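Local coordinates for protein elongation factor G (Thermus thermophilus, PDB 2DY1) that binds GTP with a magnesium ion and probably acts as a GTPase in the elongation phase of translation, at residues P384-D394 with G444-P452; A401-L412 with H432-Y443. All blocks are in the same frame, centred on the assembly; numbering follows the deposited sequence.

Interaction 1. Residues P384-D394 with G444-P452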
loop_
_atom_site.group_PDB
_atom_site.type_symbol
_atom_site.label_atom_id
_atom_site.label_comp_id
_atom_site.label_asym_id
_atom_site.label_seq_id
_atom_site.Cartn_x
_atom_site.Cartn_y
_atom_site.Cartn_z
ATOM N N PRO A 384 -7.686 -1.096 11.135
ATOM C CA PRO A 384 -9.138 -1.140 11.028
ATOM C C PRO A 384 -9.908 -0.103 11.815
ATOM O O PRO A 384 -9.500 0.293 12.901
ATOM C CB PRO A 384 -9.449 -2.528 11.551
ATOM C CG PRO A 384 -8.520 -2.596 12.739
ATOM C CD PRO A 384 -7.224 -1.938 12.259
ATOM N N VAL A 385 -11.016 0.330 11.233
ATOM C CA VAL A 385 -11.945 1.221 11.925
ATOM C C VAL A 385 -13.343 0.710 11.596
ATOM O O VAL A 385 -13.562 0.114 10.546
ATOM C CB VAL A 385 -11.845 2.726 11.489
ATOM C CG1 VAL A 385 -10.510 3.325 11.928
ATOM C CG2 VAL A 385 -12.038 2.869 9.995
ATOM N N ALA A 386 -14.300 0.894 12.506
ATOM C CA ALA A 386 -15.669 0.500 12.207
ATOM C C ALA A 386 -16.310 1.753 11.611
ATOM O O ALA A 386 -16.086 2.854 12.106
ATOM C CB ALA A 386 -16.399 0.075 13.488
ATOM N N LEU A 387 -17.074 1.578 10.533
ATOM C CA LEU A 387 -17.723 2.676 9.812
ATOM C C LEU A 387 -19.173 2.867 10.190
ATOM O O LEU A 387 -19.914 1.891 10.307
ATOM C CB LEU A 387 -17.717 2.418 8.304
ATOM C CG LEU A 387 -16.509 2.453 7.387
ATOM C CD1 LEU A 387 -17.013 2.717 5.958
ATOM C CD2 LEU A 387 -15.580 3.541 7.803
ATOM N N HIS A 388 -19.592 4.121 10.337
ATOM C CA HIS A 388 -20.976 4.429 10.680
ATOM C C HIS A 388 -21.497 5.618 9.865
ATOM O O HIS A 388 -20.857 6.662 9.826
ATOM C CB HIS A 388 -21.075 4.824 12.154
ATOM C CG HIS A 388 -20.330 3.919 13.080
ATOM N ND1 HIS A 388 -20.911 2.816 13.670
ATOM C CD2 HIS A 388 -19.047 3.947 13.515
ATOM C CE1 HIS A 388 -20.019 2.205 14.430
ATOM N NE2 HIS A 388 -18.880 2.871 14.354
ATOM N N PRO A 389 -22.633 5.468 9.173
ATOM C CA PRO A 389 -23.108 6.642 8.438
ATOM C C PRO A 389 -23.589 7.626 9.505
ATOM O O PRO A 389 -24.124 7.211 10.544
ATOM C CB PRO A 389 -24.265 6.098 7.605
ATOM C CG PRO A 389 -24.764 4.921 8.443
ATOM C CD PRO A 389 -23.475 4.288 8.901
ATOM N N LYS A 390 -23.405 8.919 9.258
ATOM C CA LYS A 390 -23.799 9.929 10.244
ATOM C C LYS A 390 -25.306 9.965 10.487
ATOM O O LYS A 390 -25.764 9.993 11.649
ATOM C CB LYS A 390 -23.279 11.302 9.798
ATOM C CG LYS A 390 -23.656 12.457 10.739
ATOM C CD LYS A 390 -22.915 13.733 10.343
ATOM C CE LYS A 390 -23.519 14.987 11.004
ATOM N NZ LYS A 390 -22.717 16.207 10.686
ATOM N N GLY A 391 -26.067 9.965 9.402
ATOM C CA GLY A 391 -27.512 9.988 9.524
ATOM C C GLY A 391 -28.199 9.265 8.381
ATOM O O GLY A 391 -27.575 8.602 7.553
ATOM N N ARG A 392 -29.512 9.417 8.351
ATOM C CA ARG A 392 -30.391 8.814 7.358
ATOM C C ARG A 392 -29.953 8.974 5.901
ATOM O O ARG A 392 -29.866 7.982 5.171
ATOM C CB ARG A 392 -31.783 9.406 7.590
ATOM C CG ARG A 392 -32.851 9.143 6.564
ATOM C CD ARG A 392 -33.993 10.108 6.864
ATOM N NE ARG A 392 -35.098 10.038 5.916
ATOM C CZ ARG A 392 -35.926 11.050 5.677
ATOM N NH1 ARG A 392 -35.758 12.199 6.315
ATOM N NH2 ARG A 392 -36.921 10.915 4.812
ATOM N N THR A 393 -29.687 10.208 5.475
ATOM C CA THR A 393 -29.264 10.479 4.101
ATOM C C THR A 393 -27.977 9.713 3.805
ATOM O O THR A 393 -27.805 9.135 2.732
ATOM C CB THR A 393 -29.019 12.000 3.887
ATOM O OG1 THR A 393 -30.275 12.694 3.917
ATOM C CG2 THR A 393 -28.352 12.270 2.549
ATOM N N ASP A 394 -27.067 9.704 4.767
ATOM C CA ASP A 394 -25.802 9.002 4.564
ATOM C C ASP A 394 -25.952 7.487 4.437
ATOM O O ASP A 394 -25.296 6.873 3.597
ATOM C CB ASP A 394 -24.841 9.354 5.697
ATOM C CG ASP A 394 -24.718 10.852 5.887
ATOM O OD1 ASP A 394 -24.259 11.538 4.952
ATOM O OD2 ASP A 394 -25.102 11.355 6.975
ATOM N N GLY A 444 -20.522 13.057 -1.212
ATOM C CA GLY A 444 -21.801 13.430 -0.593
ATOM C C GLY A 444 -22.240 12.637 0.631
ATOM O O GLY A 444 -23.388 12.728 1.073
ATOM N N VAL A 445 -21.325 11.887 1.218
ATOM C CA VAL A 445 -21.669 11.053 2.351
ATOM C C VAL A 445 -20.837 11.345 3.580
ATOM O O VAL A 445 -19.617 11.356 3.515
ATOM C CB VAL A 445 -21.494 9.568 1.966
ATOM C CG1 VAL A 445 -21.927 8.655 3.112
ATOM C CG2 VAL A 445 -22.299 9.271 0.694
ATOM N N GLU A 446 -21.507 11.600 4.701
ATOM C CA GLU A 446 -20.799 11.820 5.956
ATOM C C GLU A 446 -20.726 10.502 6.720
ATOM O O GLU A 446 -21.754 9.897 7.040
ATOM C CB GLU A 446 -21.529 12.853 6.833
ATOM C CG GLU A 446 -21.474 14.274 6.308
ATOM C CD GLU A 446 -22.303 15.212 7.166
ATOM O OE1 GLU A 446 -23.526 15.303 6.936
ATOM O OE2 GLU A 446 -21.719 15.823 8.075
ATOM N N VAL A 447 -19.510 10.045 7.014
ATOM C CA VAL A 447 -19.346 8.809 7.769
ATOM C C VAL A 447 -18.462 9.081 8.968
ATOM O O VAL A 447 -17.689 10.038 8.973
ATOM C CB VAL A 447 -18.686 7.690 6.923
ATOM C CG1 VAL A 447 -19.438 7.527 5.613
ATOM C CG2 VAL A 447 -17.217 8.009 6.686
ATOM N N GLU A 448 -18.601 8.261 10.001
ATOM C CA GLU A 448 -17.770 8.422 11.186
ATOM C C GLU A 448 -17.065 7.104 11.446
ATOM O O GLU A 448 -17.627 6.044 11.179
ATOM C CB GLU A 448 -18.630 8.749 12.415
ATOM C CG GLU A 448 -19.701 9.817 12.180
ATOM C CD GLU A 448 -19.130 11.050 11.543
ATOM O OE1 GLU A 448 -18.002 11.438 11.913
ATOM O OE2 GLU A 448 -19.807 11.634 10.671
ATOM N N PHE A 449 -15.848 7.184 11.979
ATOM C CA PHE A 449 -15.068 6.001 12.338
ATOM C C PHE A 449 -15.081 5.804 13.853
ATOM O O PHE A 449 -15.083 6.776 14.613
ATOM C CB PHE A 449 -13.592 6.168 11.947
ATOM C CG PHE A 449 -13.352 6.374 10.482
ATOM C CD1 PHE A 449 -14.243 5.914 9.531
ATOM C CD2 PHE A 449 -12.158 6.959 10.057
ATOM C CE1 PHE A 449 -13.951 6.022 8.175
ATOM C CE2 PHE A 449 -11.860 7.068 8.701
ATOM C CZ PHE A 449 -12.753 6.599 7.762
ATOM N N SER A 450 -15.087 4.548 14.292
ATOM C CA SER A 450 -14.974 4.246 15.715
ATOM C C SER A 450 -13.960 3.108 15.878
ATOM O O SER A 450 -13.589 2.441 14.906
ATOM C CB SER A 450 -16.323 3.836 16.310
ATOM O OG SER A 450 -16.771 2.603 15.786
ATOM N N VAL A 451 -13.478 2.899 17.099
ATOM C CA VAL A 451 -12.549 1.815 17.345
ATOM C C VAL A 451 -13.391 0.543 17.258
ATOM O O VAL A 451 -14.459 0.454 17.874
ATOM C CB VAL A 451 -11.939 1.905 18.758
ATOM C CG1 VAL A 451 -11.026 0.715 19.008
ATOM C CG2 VAL A 451 -11.161 3.216 18.912
ATOM N N PRO A 452 -12.932 -0.459 16.491
ATOM C CA PRO A 452 -13.709 -1.700 16.376
ATOM C C PRO A 452 -13.928 -2.381 17.719
ATOM O O PRO A 452 -13.078 -2.314 18.611
ATOM C CB PRO A 452 -12.839 -2.583 15.473
ATOM C CG PRO A 452 -12.084 -1.566 14.615
ATOM C CD PRO A 452 -11.733 -0.492 15.635
#
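In the four-stranded antiparallel sheet of domain III, strand 384-389 pairs with the edge strand 447-450 through the bridges Ala386-Ser450 and His388-Glu448, both hydrogen-bonded pairs, and Leu387-Phe449 and Pro389-Val447, both non-hydrogen-bonded. Within the first of these, Ala386 N reaches Ser450 O at 2.9 Å. Proline, which has no N-H to give, fits the non-hydrogen-bonded site at 389, and Lys390 N resumes the ladder by bonding to Glu446 O.

The two faces of the ladder differ in chemistry. On the face of Ala386, His388 and Ser450, the imidazole of His388 extends along the sheet and its NE2 donates to Ser450 OG at 2.6 Å, nearly straight at 165° and in the ring plane; the small CB of Ala386 lies beside the same hydroxyl. On the other face, Val385 sets CG2 over one face of the Phe449 ring, 3.9 Å from its centroid. That methyl lies between backbone N and carbonyl carbon, with CG1 anti to the latter (chi1 -68°). Helix 430-442 packs here, Leu433 touching both Val385 and Phe449.

Beyond the strands, the long straight chain of Lys390 carries NZ to Glu446 OE2, a 2.8 Å salt bridge at the solvent-facing edge, where flexible charged residues suit. Asp394, in the first turn of helix 392-408, ties two loops together: its OD1 accepts Glu446 N at 2.8 Å from above the carboxylate plane, while OD2 uses its anti lone pair for the amide of Gly391, the N-cap residue. Gly444 has the positive phi of a Schellman motif ending helix 430-442. A fourth strand pairing antiparallel with the first, as here, is characteristic of the ferredoxin-like beta-alpha-beta-beta-alpha-beta fold.

Interaction 2. Residues A401-L412 with H432-Y443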
loop_
_atom_site.group_PDB
_atom_site.type_symbol
_atom_site.label_atom_id
_atom_site.label_comp_id
_atom_site.label_asym_id
_atom_site.label_seq_id
_atom_site.Cartn_x
_atom_site.Cartn_y
_atom_site.Cartn_z
ATOM N N ALA A 401 -21.337 5.136 -2.483
ATOM C CA ALA A 401 -20.136 5.944 -2.260
ATOM C C ALA A 401 -18.946 5.027 -1.947
ATOM O O ALA A 401 -17.810 5.296 -2.388
ATOM C CB ALA A 401 -20.370 6.953 -1.106
ATOM N N LEU A 402 -19.198 3.951 -1.200
ATOM C CA LEU A 402 -18.132 2.998 -0.884
ATOM C C LEU A 402 -17.715 2.267 -2.139
ATOM O O LEU A 402 -16.538 1.953 -2.305
ATOM C CB LEU A 402 -18.580 1.990 0.167
ATOM C CG LEU A 402 -18.659 2.537 1.593
ATOM C CD1 LEU A 402 -19.339 1.507 2.481
ATOM C CD2 LEU A 402 -17.265 2.858 2.118
ATOM N N ARG A 403 -18.678 1.974 -3.014
ATOM C CA ARG A 403 -18.323 1.298 -4.264
ATOM C C ARG A 403 -17.319 2.177 -5.036
ATOM O O ARG A 403 -16.278 1.687 -5.514
ATOM C CB ARG A 403 -19.562 1.075 -5.130
ATOM C CG ARG A 403 -19.286 0.212 -6.380
ATOM C CD ARG A 403 -20.455 0.264 -7.368
ATOM N NE ARG A 403 -20.583 1.593 -7.961
ATOM C CZ ARG A 403 -19.715 2.108 -8.830
ATOM N NH1 ARG A 403 -18.664 1.399 -9.222
ATOM N NH2 ARG A 403 -19.869 3.350 -9.268
ATOM N N LYS A 404 -17.628 3.465 -5.167
ATOM C CA LYS A 404 -16.746 4.405 -5.860
ATOM C C LYS A 404 -15.381 4.487 -5.160
ATOM O O LYS A 404 -14.330 4.480 -5.800
ATOM C CB LYS A 404 -17.356 5.817 -5.883
ATOM C CG LYS A 404 -18.567 6.000 -6.802
ATOM C CD LYS A 404 -18.911 7.491 -6.845
ATOM C CE LYS A 404 -20.052 7.780 -7.819
ATOM N NZ LYS A 404 -21.359 7.313 -7.287
ATOM N N LEU A 405 -15.411 4.585 -3.837
ATOM C CA LEU A 405 -14.175 4.694 -3.066
ATOM C C LEU A 405 -13.255 3.505 -3.284
ATOM O O LEU A 405 -12.040 3.682 -3.447
ATOM C CB LEU A 405 -14.494 4.809 -1.574
ATOM C CG LEU A 405 -13.288 4.930 -0.631
ATOM C CD1 LEU A 405 -12.681 6.330 -0.780
ATOM C CD2 LEU A 405 -13.700 4.671 0.813
ATOM N N LEU A 406 -13.817 2.295 -3.287
ATOM C CA LEU A 406 -12.990 1.102 -3.464
ATOM C C LEU A 406 -12.565 0.910 -4.915
ATOM O O LEU A 406 -11.575 0.229 -5.169
ATOM C CB LEU A 406 -13.708 -0.145 -2.906
ATOM C CG LEU A 406 -13.518 -0.503 -1.421
ATOM C CD1 LEU A 406 -12.126 -1.072 -1.215
ATOM C CD2 LEU A 406 -13.719 0.723 -0.526
ATOM N N GLU A 407 -13.306 1.473 -5.867
ATOM C CA GLU A 407 -12.872 1.395 -7.271
ATOM C C GLU A 407 -11.634 2.259 -7.402
ATOM O O GLU A 407 -10.641 1.878 -8.037
ATOM C CB GLU A 407 -13.911 1.980 -8.229
ATOM C CG GLU A 407 -14.997 1.064 -8.644
ATOM C CD GLU A 407 -14.476 -0.161 -9.370
ATOM O OE1 GLU A 407 -13.546 -0.046 -10.213
ATOM O OE2 GLU A 407 -15.020 -1.239 -9.097
ATOM N N GLU A 408 -11.703 3.455 -6.822
ATOM C CA GLU A 408 -10.608 4.393 -6.895
ATOM C C GLU A 408 -9.436 3.922 -6.051
ATOM O O GLU A 408 -8.273 4.086 -6.435
ATOM C CB GLU A 408 -11.118 5.768 -6.414
ATOM C CG GLU A 408 -10.144 6.880 -6.482
ATOM C CD GLU A 408 -10.812 8.201 -6.144
ATOM O OE1 GLU A 408 -11.379 8.854 -7.052
ATOM O OE2 GLU A 408 -10.754 8.568 -4.956
ATOM N N ASP A 409 -9.727 3.281 -4.917
ATOM C CA ASP A 409 -8.651 2.858 -4.032
ATOM C C ASP A 409 -8.787 1.438 -3.519
ATOM O O ASP A 409 -9.309 1.188 -2.440
ATOM C CB ASP A 409 -8.555 3.833 -2.851
ATOM C CG ASP A 409 -7.382 3.543 -1.944
ATOM O OD1 ASP A 409 -6.555 2.638 -2.228
ATOM O OD2 ASP A 409 -7.277 4.243 -0.924
ATOM N N PRO A 410 -8.316 0.471 -4.316
ATOM C CA PRO A 410 -8.374 -0.946 -3.948
ATOM C C PRO A 410 -7.379 -1.330 -2.843
ATOM O O PRO A 410 -7.262 -2.518 -2.494
ATOM C CB PRO A 410 -8.093 -1.665 -5.282
ATOM C CG PRO A 410 -8.466 -0.657 -6.321
ATOM C CD PRO A 410 -7.953 0.633 -5.733
ATOM N N SER A 411 -6.642 -0.347 -2.307
ATOM C CA SER A 411 -5.722 -0.642 -1.209
ATOM C C SER A 411 -6.474 -0.615 0.124
ATOM O O SER A 411 -5.904 -0.924 1.166
ATOM C CB SER A 411 -4.543 0.342 -1.157
ATOM O OG SER A 411 -4.903 1.571 -0.540
ATOM N N LEU A 412 -7.738 -0.195 0.085
ATOM C CA LEU A 412 -8.594 -0.242 1.269
ATOM C C LEU A 412 -9.300 -1.611 1.199
ATOM O O LEU A 412 -9.414 -2.190 0.116
ATOM C CB LEU A 412 -9.689 0.839 1.204
ATOM C CG LEU A 412 -9.219 2.288 1.358
ATOM C CD1 LEU A 412 -10.298 3.240 0.846
ATOM C CD2 LEU A 412 -8.902 2.550 2.831
ATOM N N HIS A 432 -4.096 7.656 5.702
ATOM C CA HIS A 432 -4.834 6.977 4.628
ATOM C C HIS A 432 -6.341 6.984 4.940
ATOM O O HIS A 432 -7.160 7.377 4.100
ATOM C CB HIS A 432 -4.325 5.538 4.486
ATOM C CG HIS A 432 -4.955 4.782 3.354
ATOM N ND1 HIS A 432 -5.062 3.409 3.357
ATOM C CD2 HIS A 432 -5.488 5.201 2.181
ATOM C CE1 HIS A 432 -5.639 3.014 2.232
ATOM N NE2 HIS A 432 -5.907 4.081 1.502
ATOM N N LEU A 433 -6.704 6.556 6.148
ATOM C CA LEU A 433 -8.122 6.493 6.533
ATOM C C LEU A 433 -8.766 7.874 6.571
ATOM O O LEU A 433 -9.934 8.039 6.211
ATOM C CB LEU A 433 -8.245 5.784 7.888
ATOM C CG LEU A 433 -7.949 4.285 7.811
ATOM C CD1 LEU A 433 -7.840 3.728 9.227
ATOM C CD2 LEU A 433 -9.039 3.552 7.009
ATOM N N ALA A 434 -8.006 8.890 6.975
ATOM C CA ALA A 434 -8.555 10.236 6.983
ATOM C C ALA A 434 -8.903 10.652 5.550
ATOM O O ALA A 434 -9.954 11.242 5.307
ATOM C CB ALA A 434 -7.530 11.235 7.598
ATOM N N THR A 435 -8.029 10.334 4.594
ATOM C CA THR A 435 -8.321 10.713 3.214
ATOM C C THR A 435 -9.509 9.941 2.660
ATOM O O THR A 435 -10.198 10.444 1.778
ATOM C CB THR A 435 -7.090 10.545 2.258
ATOM O OG1 THR A 435 -6.690 9.168 2.160
ATOM C CG2 THR A 435 -5.932 11.414 2.756
ATOM N N ALA A 436 -9.762 8.744 3.182
ATOM C CA ALA A 436 -10.918 7.958 2.710
ATOM C C ALA A 436 -12.205 8.596 3.252
ATOM O O ALA A 436 -13.211 8.683 2.550
ATOM C CB ALA A 436 -10.816 6.505 3.188
ATOM N N LYS A 437 -12.172 9.016 4.510
ATOM C CA LYS A 437 -13.342 9.663 5.105
ATOM C C LYS A 437 -13.665 10.922 4.312
ATOM O O LYS A 437 -14.829 11.221 4.024
ATOM C CB LYS A 437 -13.043 10.021 6.564
ATOM C CG LYS A 437 -14.166 10.784 7.247
ATOM C CD LYS A 437 -13.862 10.983 8.729
ATOM C CE LYS A 437 -15.020 11.756 9.378
ATOM N NZ LYS A 437 -14.654 12.192 10.755
ATOM N N GLU A 438 -12.625 11.681 3.987
ATOM C CA GLU A 438 -12.780 12.903 3.210
ATOM C C GLU A 438 -13.309 12.611 1.821
ATOM O O GLU A 438 -14.121 13.366 1.301
ATOM C CB GLU A 438 -11.432 13.638 3.106
ATOM C CG GLU A 438 -10.977 14.173 4.460
ATOM C CD GLU A 438 -9.503 14.559 4.495
ATOM O OE1 GLU A 438 -8.927 14.886 3.437
ATOM O OE2 GLU A 438 -8.925 14.562 5.605
ATOM N N ARG A 439 -12.834 11.521 1.209
ATOM C CA ARG A 439 -13.291 11.213 -0.127
ATOM C C ARG A 439 -14.781 10.859 -0.135
ATOM O O ARG A 439 -15.490 11.264 -1.058
ATOM C CB ARG A 439 -12.431 10.086 -0.742
ATOM C CG ARG A 439 -12.657 9.938 -2.238
ATOM C CD ARG A 439 -12.323 11.220 -2.970
ATOM N NE ARG A 439 -12.090 10.995 -4.402
ATOM C CZ ARG A 439 -11.948 11.981 -5.277
ATOM N NH1 ARG A 439 -12.027 13.254 -4.872
ATOM N NH2 ARG A 439 -11.696 11.712 -6.558
ATOM N N LEU A 440 -15.241 10.121 0.877
ATOM C CA LEU A 440 -16.656 9.772 0.988
ATOM C C LEU A 440 -17.443 11.093 1.100
ATOM O O LEU A 440 -18.522 11.239 0.515
ATOM C CB LEU A 440 -16.874 8.877 2.214
ATOM C CG LEU A 440 -16.296 7.467 2.009
ATOM C CD1 LEU A 440 -16.288 6.660 3.299
ATOM C CD2 LEU A 440 -17.153 6.749 0.947
ATOM N N GLN A 441 -16.888 12.060 1.830
ATOM C CA GLN A 441 -17.537 13.381 1.958
ATOM C C GLN A 441 -17.628 14.063 0.573
ATOM O O GLN A 441 -18.608 14.735 0.264
ATOM C CB GLN A 441 -16.727 14.236 2.950
ATOM C CG GLN A 441 -17.051 15.728 2.991
ATOM C CD GLN A 441 -16.077 16.486 3.902
ATOM O OE1 GLN A 441 -14.836 16.350 3.788
ATOM N NE2 GLN A 441 -16.626 17.271 4.814
ATOM N N ASP A 442 -16.605 13.903 -0.271
ATOM C CA ASP A 442 -16.631 14.500 -1.602
ATOM C C ASP A 442 -17.756 13.895 -2.407
ATOM O O ASP A 442 -18.305 14.550 -3.294
ATOM C CB ASP A 442 -15.340 14.238 -2.389
ATOM C CG ASP A 442 -14.119 14.829 -1.743
ATOM O OD1 ASP A 442 -14.254 15.718 -0.880
ATOM O OD2 ASP A 442 -12.993 14.406 -2.125
ATOM N N TYR A 443 -18.056 12.631 -2.114
ATOM C CA TYR A 443 -19.113 11.907 -2.825
ATOM C C TYR A 443 -20.485 12.185 -2.212
ATOM O O TYR A 443 -21.488 11.603 -2.638
ATOM C CB TYR A 443 -18.860 10.401 -2.810
ATOM C CG TYR A 443 -17.582 9.955 -3.523
ATOM C CD1 TYR A 443 -17.090 10.661 -4.614
ATOM C CD2 TYR A 443 -16.918 8.796 -3.126
ATOM C CE1 TYR A 443 -15.953 10.211 -5.309
ATOM C CE2 TYR A 443 -15.786 8.339 -3.812
ATOM C CZ TYR A 443 -15.321 9.051 -4.901
ATOM O OH TYR A 443 -14.248 8.574 -5.640
#
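Arg439 meets Glu408 side-on, the two chains crossing at about a right angle with guanidinium and carboxylate planes 36° apart. Arg439 NH2 reaches Glu408 OE1 at 2.9 Å within the guanidinium plane, whereas Arg439 NE reaches Glu408 OE2 at 2.8 Å, tilted from that plane and using the syn lone pair of that oxygen. Two bonds limit rotation of the arginine head, and NH1 to Asp442 and a salt bridge from NH2 to Asp294 hold it further.

Tyr443 lies against the later turns of helix 392-408, beside Ala401, Lys404 and Leu405. Lys404 CD sits over the centre of one face of the Tyr443 ring, 4.1 Å from the centroid, and the carbonyl O of Arg439 approaches the opposite face near the rim. A flat ring suits this slot, and its hydroxyl bonds to Val293 O in strand 285-294, while the lysine's amine pairs with Glu400.

Between these polar groups the helices meet through aliphatic side chains. Leu405 reaches two neighbours at once, CD2 to Leu440 CG at 4.0 Å and CD1 to Arg439 CB at 3.8 Å. Ala401 and Ala436 are small enough to let leucines pack against their methyls.

At the far end, His432 and Asp409 approach from opposite directions. His432 NE2 donates to Asp409 OD2 at 2.8 Å and 172°, in the ring plane and on the syn lone pair, although the two planes are 48° apart. Asp409 OD1 meanwhile accepts Ser411 N, which makes an Asx turn, and also the hydroxyl Ser411 OG; His432 ND1 bonds to His428 N. This is the helix pair of the ferredoxin-like fold, lying on one face of the sheet and here also facing strand 285-294.

Overall arrangement
Interaction 2 is nested in the chain loop closed by interaction 1, and both share helix 392-408. Their centres lie 12 Å apart: interaction 1 closes the sheet at its edge strand, while interaction 2 joins the two helices that pack on it. Val445 N probably bonds to Leu440 O, and Val445 CG2 packs on Ala401 CB, where the layers meet. The sheet contact relies largely on backbone bonds, with charged residues at the solvent-facing edge; the helix contact is buried and relies on leucines, a tyrosine, a two-bond salt bridge and a histidine-carboxylate hydrogen bond. Interaction 2 also faces other domains, its His432 side chain lying about 13 Å from the bound GTP.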